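Local coordinates for 3-oxoacyl-[acyl-carrier-protein] synthase 2 (Rickettsia rickettsii, PDB 4JGA) that probably catalyses the decarboxylative condensation of malonyl-acyl carrier protein with an acyl chain, the elongating step of bacterial fatty acid synthesis, at residues Leu88-Val99 with Pro157-Val168; Leu346-Ser355 with Asn399-Thr410. All coordinates share one frame; numbering follows the deposited sequence.

Interaction 1: residues Leu88-Val99 with Pro157-Val168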
# COMPACT_ATOMS: atom_id res chain seq x y z
N LEU A 88 -16.00 -7.40 13.28
CA LEU A 88 -15.15 -6.24 13.30
C LEU A 88 -14.21 -6.32 14.49
O LEU A 88 -13.05 -5.88 14.40
CB LEU A 88 -15.99 -4.93 13.33
CG LEU A 88 -15.19 -3.62 13.33
CD1 LEU A 88 -14.21 -3.59 12.17
CD2 LEU A 88 -16.08 -2.38 13.25
N SER A 89 -14.70 -6.88 15.60
CA SER A 89 -13.91 -6.92 16.84
C SER A 89 -12.67 -7.85 16.72
O SER A 89 -11.72 -7.67 17.45
CB SER A 89 -14.75 -7.34 18.04
OG SER A 89 -15.13 -8.69 17.92
N LYS A 90 -12.67 -8.75 15.75
CA LYS A 90 -11.53 -9.64 15.49
C LYS A 90 -10.40 -8.95 14.75
O LYS A 90 -9.29 -9.45 14.72
CB LYS A 90 -11.97 -10.82 14.63
CG LYS A 90 -13.23 -11.48 15.11
CD LYS A 90 -13.00 -12.22 16.38
CE LYS A 90 -14.24 -13.03 16.68
NZ LYS A 90 -14.20 -13.37 18.11
N MET A 91 -10.71 -7.82 14.10
CA MET A 91 -9.74 -7.08 13.29
C MET A 91 -8.83 -6.25 14.18
O MET A 91 -9.16 -5.96 15.32
CB MET A 91 -10.48 -6.17 12.30
CG MET A 91 -11.57 -6.87 11.46
SD MET A 91 -11.00 -8.28 10.48
CE MET A 91 -10.28 -7.47 9.13
N ASP A 92 -7.66 -5.89 13.65
CA ASP A 92 -6.76 -4.98 14.34
C ASP A 92 -7.44 -3.60 14.53
O ASP A 92 -8.27 -3.17 13.71
CB ASP A 92 -5.46 -4.79 13.56
CG ASP A 92 -4.39 -4.09 14.37
OD1 ASP A 92 -3.72 -4.80 15.18
OD2 ASP A 92 -4.25 -2.83 14.26
N LYS A 93 -7.08 -2.93 15.60
CA LYS A 93 -7.58 -1.60 15.89
C LYS A 93 -7.40 -0.58 14.79
O LYS A 93 -8.22 0.30 14.68
CB LYS A 93 -6.96 -1.05 17.18
CG LYS A 93 -7.62 -1.64 18.40
CD LYS A 93 -6.68 -1.67 19.58
CE LYS A 93 -6.43 -0.30 20.14
NZ LYS A 93 -7.06 -0.29 21.49
N PHE A 94 -6.34 -0.68 13.97
CA PHE A 94 -6.22 0.26 12.85
C PHE A 94 -7.46 0.16 11.98
O PHE A 94 -7.95 1.16 11.50
CB PHE A 94 -4.92 0.17 12.04
CG PHE A 94 -4.95 -0.84 10.92
CD1 PHE A 94 -4.63 -2.17 11.15
CD2 PHE A 94 -5.26 -0.45 9.62
CE1 PHE A 94 -4.67 -3.10 10.14
CE2 PHE A 94 -5.31 -1.37 8.61
CZ PHE A 94 -4.99 -2.70 8.86
N ILE A 95 -8.00 -1.04 11.85
CA ILE A 95 -9.21 -1.26 11.06
C ILE A 95 -10.45 -0.69 11.80
O ILE A 95 -11.32 -0.09 11.17
CB ILE A 95 -9.38 -2.74 10.67
CG1 ILE A 95 -8.30 -3.09 9.64
CG2 ILE A 95 -10.78 -2.97 10.12
CD1 ILE A 95 -8.11 -4.57 9.36
N HIS A 96 -10.50 -0.84 13.13
CA HIS A 96 -11.59 -0.28 13.89
C HIS A 96 -11.62 1.24 13.68
O HIS A 96 -12.67 1.80 13.42
CB HIS A 96 -11.45 -0.51 15.38
CG HIS A 96 -11.41 -1.95 15.80
ND1 HIS A 96 -11.14 -2.32 17.11
CD2 HIS A 96 -11.52 -3.10 15.11
CE1 HIS A 96 -11.14 -3.64 17.20
NE2 HIS A 96 -11.36 -4.13 16.00
N TYR A 97 -10.48 1.89 13.82
CA TYR A 97 -10.42 3.33 13.69
C TYR A 97 -10.78 3.76 12.26
O TYR A 97 -11.52 4.72 12.06
CB TYR A 97 -9.04 3.86 14.05
CG TYR A 97 -8.56 3.58 15.45
CD1 TYR A 97 -9.46 3.35 16.51
CD2 TYR A 97 -7.20 3.54 15.74
CE1 TYR A 97 -9.00 3.12 17.81
CE2 TYR A 97 -6.74 3.32 17.02
CZ TYR A 97 -7.63 3.08 18.05
OH TYR A 97 -7.13 2.87 19.30
N GLY A 98 -10.25 3.04 11.28
CA GLY A 98 -10.47 3.31 9.85
C GLY A 98 -11.95 3.17 9.49
O GLY A 98 -12.51 4.03 8.82
N VAL A 99 -12.58 2.11 9.94
CA VAL A 99 -13.99 1.88 9.64
C VAL A 99 -14.84 2.96 10.30
O VAL A 99 -15.78 3.45 9.70
CB VAL A 99 -14.43 0.48 10.05
CG1 VAL A 99 -15.94 0.30 9.87
CG2 VAL A 99 -13.72 -0.58 9.21
N PRO A 157 -6.77 -11.97 7.73
CA PRO A 157 -7.52 -10.73 7.37
C PRO A 157 -7.41 -9.61 8.43
O PRO A 157 -7.41 -8.41 8.09
CB PRO A 157 -8.98 -11.23 7.19
CG PRO A 157 -9.05 -12.54 7.92
CD PRO A 157 -7.66 -13.15 7.75
N ALA A 158 -7.33 -9.99 9.70
CA ALA A 158 -7.26 -9.01 10.78
C ALA A 158 -6.00 -8.17 10.73
O ALA A 158 -5.98 -7.05 11.28
CB ALA A 158 -7.35 -9.70 12.12
N SER A 159 -4.97 -8.71 10.09
CA SER A 159 -3.65 -8.13 10.00
C SER A 159 -3.37 -7.42 8.66
O SER A 159 -2.37 -6.70 8.53
CB SER A 159 -2.58 -9.22 10.14
OG SER A 159 -2.64 -9.88 11.40
N LEU A 160 -4.20 -7.63 7.66
CA LEU A 160 -3.89 -7.11 6.33
C LEU A 160 -4.31 -5.67 6.16
O LEU A 160 -5.46 -5.30 6.41
CB LEU A 160 -4.59 -7.95 5.27
CG LEU A 160 -4.06 -9.35 4.98
CD1 LEU A 160 -4.97 -10.04 3.98
CD2 LEU A 160 -2.67 -9.27 4.40
N ILE A 161 -3.38 -4.84 5.69
CA ILE A 161 -3.68 -3.40 5.47
C ILE A 161 -4.93 -3.19 4.61
O ILE A 161 -5.76 -2.31 4.88
CB ILE A 161 -2.45 -2.63 4.93
CG1 ILE A 161 -1.43 -2.52 6.06
CG2 ILE A 161 -2.84 -1.22 4.47
CD1 ILE A 161 -0.08 -1.92 5.70
N ASN A 162 -5.09 -4.01 3.60
CA ASN A 162 -6.16 -3.80 2.64
C ASN A 162 -7.54 -4.24 3.13
O ASN A 162 -8.54 -4.00 2.44
CB ASN A 162 -5.83 -4.44 1.31
CG ASN A 162 -5.94 -5.94 1.35
OD1 ASN A 162 -5.24 -6.62 2.11
ND2 ASN A 162 -6.80 -6.47 0.52
N LEU A 163 -7.60 -4.83 4.31
CA LEU A 163 -8.91 -5.22 4.83
C LEU A 163 -9.69 -4.04 5.42
O LEU A 163 -10.89 -4.17 5.74
CB LEU A 163 -8.79 -6.40 5.80
CG LEU A 163 -9.10 -7.77 5.18
CD1 LEU A 163 -10.59 -7.88 4.91
CD2 LEU A 163 -8.34 -8.03 3.90
N LEU A 164 -9.04 -2.88 5.53
CA LEU A 164 -9.78 -1.67 5.86
C LEU A 164 -10.65 -1.28 4.67
O LEU A 164 -11.88 -1.18 4.80
CB LEU A 164 -8.86 -0.57 6.29
CG LEU A 164 -9.49 0.84 6.40
CD1 LEU A 164 -10.72 0.92 7.28
CD2 LEU A 164 -8.41 1.75 6.93
N SER A 165 -10.02 -1.16 3.50
CA SER A 165 -10.78 -0.99 2.23
C SER A 165 -11.79 -2.13 2.05
O SER A 165 -12.94 -1.89 1.69
CB SER A 165 -9.84 -0.92 1.00
OG SER A 165 -9.16 0.31 0.93
N GLY A 166 -11.37 -3.37 2.34
CA GLY A 166 -12.27 -4.52 2.22
C GLY A 166 -13.58 -4.37 3.02
O GLY A 166 -14.66 -4.55 2.48
N LEU A 167 -13.46 -4.04 4.31
CA LEU A 167 -14.62 -3.96 5.18
C LEU A 167 -15.53 -2.78 4.88
O LEU A 167 -16.74 -2.92 4.98
CB LEU A 167 -14.23 -3.98 6.66
CG LEU A 167 -13.81 -5.36 7.19
CD1 LEU A 167 -13.51 -5.23 8.69
CD2 LEU A 167 -14.89 -6.38 6.99
N VAL A 168 -14.96 -1.64 4.51
CA VAL A 168 -15.76 -0.47 4.15
C VAL A 168 -16.47 -0.81 2.86
O VAL A 168 -17.65 -0.51 2.71
CB VAL A 168 -14.91 0.78 4.01
CG1 VAL A 168 -15.73 1.99 3.54
CG2 VAL A 168 -14.25 1.11 5.34

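Interaction 2: residues Leu346-Ser355 with Asn399-Thr410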
# COMPACT_ATOMS: atom_id res chain seq x y z
N LEU A 346 8.79 32.67 1.26
CA LEU A 346 9.09 33.89 2.00
C LEU A 346 9.04 35.19 1.14
O LEU A 346 8.40 36.17 1.54
CB LEU A 346 10.41 33.73 2.75
CG LEU A 346 10.88 34.92 3.60
CD1 LEU A 346 9.84 35.25 4.68
CD2 LEU A 346 12.25 34.64 4.22
N GLU A 347 9.67 35.17 -0.04
CA GLU A 347 9.72 36.34 -0.92
C GLU A 347 8.35 36.65 -1.52
O GLU A 347 7.94 37.79 -1.54
CB GLU A 347 10.78 36.18 -2.05
N ALA A 348 7.63 35.63 -1.97
CA ALA A 348 6.36 35.84 -2.70
C ALA A 348 5.15 35.95 -1.76
O ALA A 348 4.10 36.42 -2.16
CB ALA A 348 6.12 34.70 -3.68
N ASN A 349 5.29 35.47 -0.53
CA ASN A 349 4.16 35.37 0.37
C ASN A 349 4.61 35.48 1.81
O ASN A 349 4.51 34.53 2.58
CB ASN A 349 3.49 34.04 0.14
CG ASN A 349 2.09 33.97 0.70
OD1 ASN A 349 1.65 34.83 1.45
ND2 ASN A 349 1.38 32.91 0.35
N PRO A 350 5.18 36.62 2.17
CA PRO A 350 5.73 36.77 3.51
C PRO A 350 4.70 36.61 4.66
O PRO A 350 5.10 36.35 5.78
CB PRO A 350 6.34 38.19 3.51
CG PRO A 350 5.60 38.92 2.43
CD PRO A 350 5.27 37.87 1.39
N LYS A 351 3.41 36.81 4.37
CA LYS A 351 2.35 36.74 5.39
C LYS A 351 1.71 35.36 5.53
O LYS A 351 0.75 35.20 6.24
CB LYS A 351 1.21 37.69 5.02
CG LYS A 351 1.61 39.14 4.87
CD LYS A 351 0.37 40.01 4.99
CE LYS A 351 0.73 41.43 5.28
NZ LYS A 351 0.67 42.28 4.06
N VAL A 352 2.22 34.38 4.81
CA VAL A 352 1.62 33.07 4.84
C VAL A 352 1.66 32.53 6.28
O VAL A 352 2.62 32.77 7.01
CB VAL A 352 2.32 32.10 3.87
CG1 VAL A 352 3.71 31.74 4.37
CG2 VAL A 352 1.48 30.85 3.71
N LEU A 353 0.61 31.81 6.66
CA LEU A 353 0.54 31.16 7.94
C LEU A 353 0.90 29.71 7.75
O LEU A 353 0.54 29.09 6.74
CB LEU A 353 -0.88 31.26 8.54
CG LEU A 353 -1.20 32.41 9.51
CD1 LEU A 353 -0.69 33.76 9.04
CD2 LEU A 353 -2.69 32.44 9.83
N MET A 354 1.59 29.14 8.74
CA MET A 354 1.90 27.71 8.77
C MET A 354 1.78 27.20 10.19
O MET A 354 2.25 27.86 11.10
CB MET A 354 3.31 27.42 8.21
CG MET A 354 3.73 25.95 8.36
SD MET A 354 5.15 25.40 7.35
CE MET A 354 6.52 26.08 8.23
N SER A 355 1.16 26.04 10.39
CA SER A 355 1.11 25.43 11.72
C SER A 355 1.18 23.90 11.64
O SER A 355 0.96 23.31 10.59
CB SER A 355 -0.14 25.88 12.48
OG SER A 355 -1.31 25.25 12.00
N ASN A 399 10.96 32.84 10.18
CA ASN A 399 10.70 34.15 9.57
C ASN A 399 9.28 34.30 9.08
O ASN A 399 8.98 35.23 8.34
CB ASN A 399 11.59 34.34 8.34
CG ASN A 399 12.97 34.79 8.67
OD1 ASN A 399 13.23 35.43 9.68
ND2 ASN A 399 13.90 34.46 7.78
N ILE A 400 8.41 33.38 9.44
CA ILE A 400 7.00 33.48 9.09
C ILE A 400 6.18 33.20 10.33
O ILE A 400 6.71 32.75 11.33
CB ILE A 400 6.58 32.49 7.99
CG1 ILE A 400 6.97 31.07 8.36
CG2 ILE A 400 7.21 32.89 6.66
CD1 ILE A 400 6.33 30.08 7.42
N ASP A 401 4.90 33.50 10.22
CA ASP A 401 3.94 33.28 11.30
C ASP A 401 3.59 31.78 11.42
O ASP A 401 2.98 31.20 10.54
CB ASP A 401 2.69 34.11 11.01
CG ASP A 401 1.74 34.17 12.17
OD1 ASP A 401 1.79 33.32 13.09
OD2 ASP A 401 0.93 35.12 12.16
N LEU A 402 4.01 31.17 12.53
CA LEU A 402 3.77 29.75 12.79
C LEU A 402 2.57 29.54 13.71
O LEU A 402 2.36 28.43 14.26
CB LEU A 402 5.00 29.08 13.39
CG LEU A 402 6.22 28.99 12.47
CD1 LEU A 402 7.42 28.40 13.21
CD2 LEU A 402 5.92 28.23 11.17
N VAL A 403 1.78 30.59 13.86
CA VAL A 403 0.53 30.50 14.62
C VAL A 403 0.83 29.93 16.00
O VAL A 403 0.16 29.00 16.47
CB VAL A 403 -0.53 29.61 13.91
CG1 VAL A 403 -1.94 29.90 14.46
CG2 VAL A 403 -0.56 29.85 12.41
N ALA A 404 1.87 30.46 16.65
CA ALA A 404 2.25 29.98 17.97
C ALA A 404 1.11 30.09 18.98
O ALA A 404 0.44 31.12 19.04
CB ALA A 404 3.45 30.74 18.47
N LEU A 405 0.86 29.00 19.72
CA LEU A 405 0.06 29.00 20.95
C LEU A 405 -1.46 29.07 20.83
O LEU A 405 -2.16 28.35 21.53
CB LEU A 405 0.55 30.10 21.94
CG LEU A 405 2.05 30.12 22.27
CD1 LEU A 405 2.31 31.14 23.37
CD2 LEU A 405 2.53 28.72 22.67
N LYS A 406 -1.96 29.92 19.95
CA LYS A 406 -3.40 30.22 19.88
C LYS A 406 -3.80 30.25 18.41
O LYS A 406 -3.07 30.77 17.57
CB LYS A 406 -3.69 31.61 20.49
N ALA A 407 -4.97 29.73 18.12
CA ALA A 407 -5.57 29.78 16.78
C ALA A 407 -5.70 31.21 16.25
O ALA A 407 -5.85 32.15 17.02
CB ALA A 407 -6.93 29.12 16.82
N LYS A 408 -5.67 31.37 14.94
CA LYS A 408 -5.77 32.71 14.36
C LYS A 408 -6.74 32.74 13.18
O LYS A 408 -6.61 31.98 12.21
CB LYS A 408 -4.38 33.09 13.89
CG LYS A 408 -4.21 34.54 13.56
CD LYS A 408 -2.72 34.79 13.47
CE LYS A 408 -2.41 36.25 13.36
NZ LYS A 408 -0.97 36.39 13.69
N LYS A 409 -7.75 33.59 13.28
CA LYS A 409 -8.69 33.71 12.20
C LYS A 409 -8.02 34.52 11.10
O LYS A 409 -7.39 35.54 11.35
CB LYS A 409 -10.01 34.37 12.65
CG LYS A 409 -10.87 33.55 13.61
CD LYS A 409 -12.32 34.06 13.65
CE LYS A 409 -13.18 33.91 12.38
NZ LYS A 409 -12.89 32.70 11.54
N THR A 410 -8.18 34.07 9.86
CA THR A 410 -7.69 34.84 8.71
C THR A 410 -8.37 34.36 7.43
O THR A 410 -9.10 33.35 7.44
CB THR A 410 -6.15 34.76 8.59
OG1 THR A 410 -5.69 35.69 7.61
CG2 THR A 410 -5.72 33.39 8.19
O HOH W 1 4.05 34.80 7.79
O HOH W 2 7.73 36.84 6.92

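Interaction 1: residues Leu88-Val99 with Pro157-Val168
D92 N donates to A158 O at 3.1 Å and thereby ties the entry of helix 93-109 to the end of helix 155-159. The aspartate is the N-cap of its own helix: OD2 accepts from F94 N with an N-H...O angle of 176°, while OD1 takes M135 N of helix 133-146. A carboxylate suits this place because it can satisfy the backbone N-H of the first helical turn and a neighbouring helix at once.

Beside this bond A158 fits against the turn before the helix, where a small side chain permits close approach: its CB lies 3.3 Å from K90 O. M91, its flexible chain bent at chi2 and chi3, folds over A158 and brings CE to L163 CB (3.8 Å), while its CG meets L167 CD1. F94 is turned with CG between its backbone N and carbonyl carbon (chi1 87°), which carries the ring to the linker between the two helices of 157-168; L160 O lies at the ring edge, 3.6 Å from CZ.

Further along, branched aliphatics interlock as knobs into holes. I95 sits among A158, L163, L164 and L167, and its CG2 meets L167 CD1 with the two side chains crossing at about a right angle. In return L164 enters the hole formed by F94, I95, G98 and V99. Its CD1 lies 3.4 Å from G98 C and CD2 packs over G98 CA, where glycine has no side chain in the way; the side chains of V99 and L164 slide past each other in opposite directions. M91 and L167 also pack on M292 of the second subunit. The axes of 93-99 and 163-168 pass 9.5 Å apart at -44°, a buried helix-helix packing within the N-terminal part of the thiolase-type fold.

Interaction 2: residues Leu346-Ser355 with Asn399-Thr410
A single backbone hydrogen bond joins the segments directly, from M354 N to D401 O at 3.1 Å. M354 O in turn receives a CA-H...O contact from L402 CA.

Water carries further polar links. One molecule donates to P350 O and V352 O and accepts from D401 N (2.9 Å); a second bridges P350 O and N399 O, so the turn at 349-352 is joined to the facing loop through solvent.

Apolar packing divides between two groups. M354, with CG anti to the backbone N (chi1 174°), runs beside L402 in the same direction, CE to CD2 3.7 Å, and crosses I400, whose CG2 reaches L346 CD1. The long unbranched chain of M354 spans both L402 and I400. L353 crosses V403 at about a right angle and meets T410 tip to tip, CD2 to CG2 3.6 Å.

Charge is handled within 399-410. D401 OD1 accepts from V403 N in an Asx turn, and OD2 uses its syn lone pair for K408 NZ at 2.8 Å, while L353 CD1 packs alongside the carboxylate. A doubly held aspartate probably stays ionised and keeps the loop's shape, against which the aliphatic groups pack.

In the fold
Interaction 1 closes along the chain before interaction 2 opens, and the two lie on opposite sides of the chain's centre. Their centres are 38 Å apart and their nearest atoms about 22 Å apart, so neither touches the other. Both adjoin the same mixed beta-sheet system near its two ends: helix 163-172 packs on strand 122-127, second from one margin, whereas strand 353-355 forms the opposite margin within this chain. The first lies in the N-terminal ketoacyl synthase domain and approaches the second subunit; the second involves the C-terminal domain and touches no other chain. Each therefore packs within a different half of the thiolase-type fold, one near the dimer interface and one at an outer strand edge.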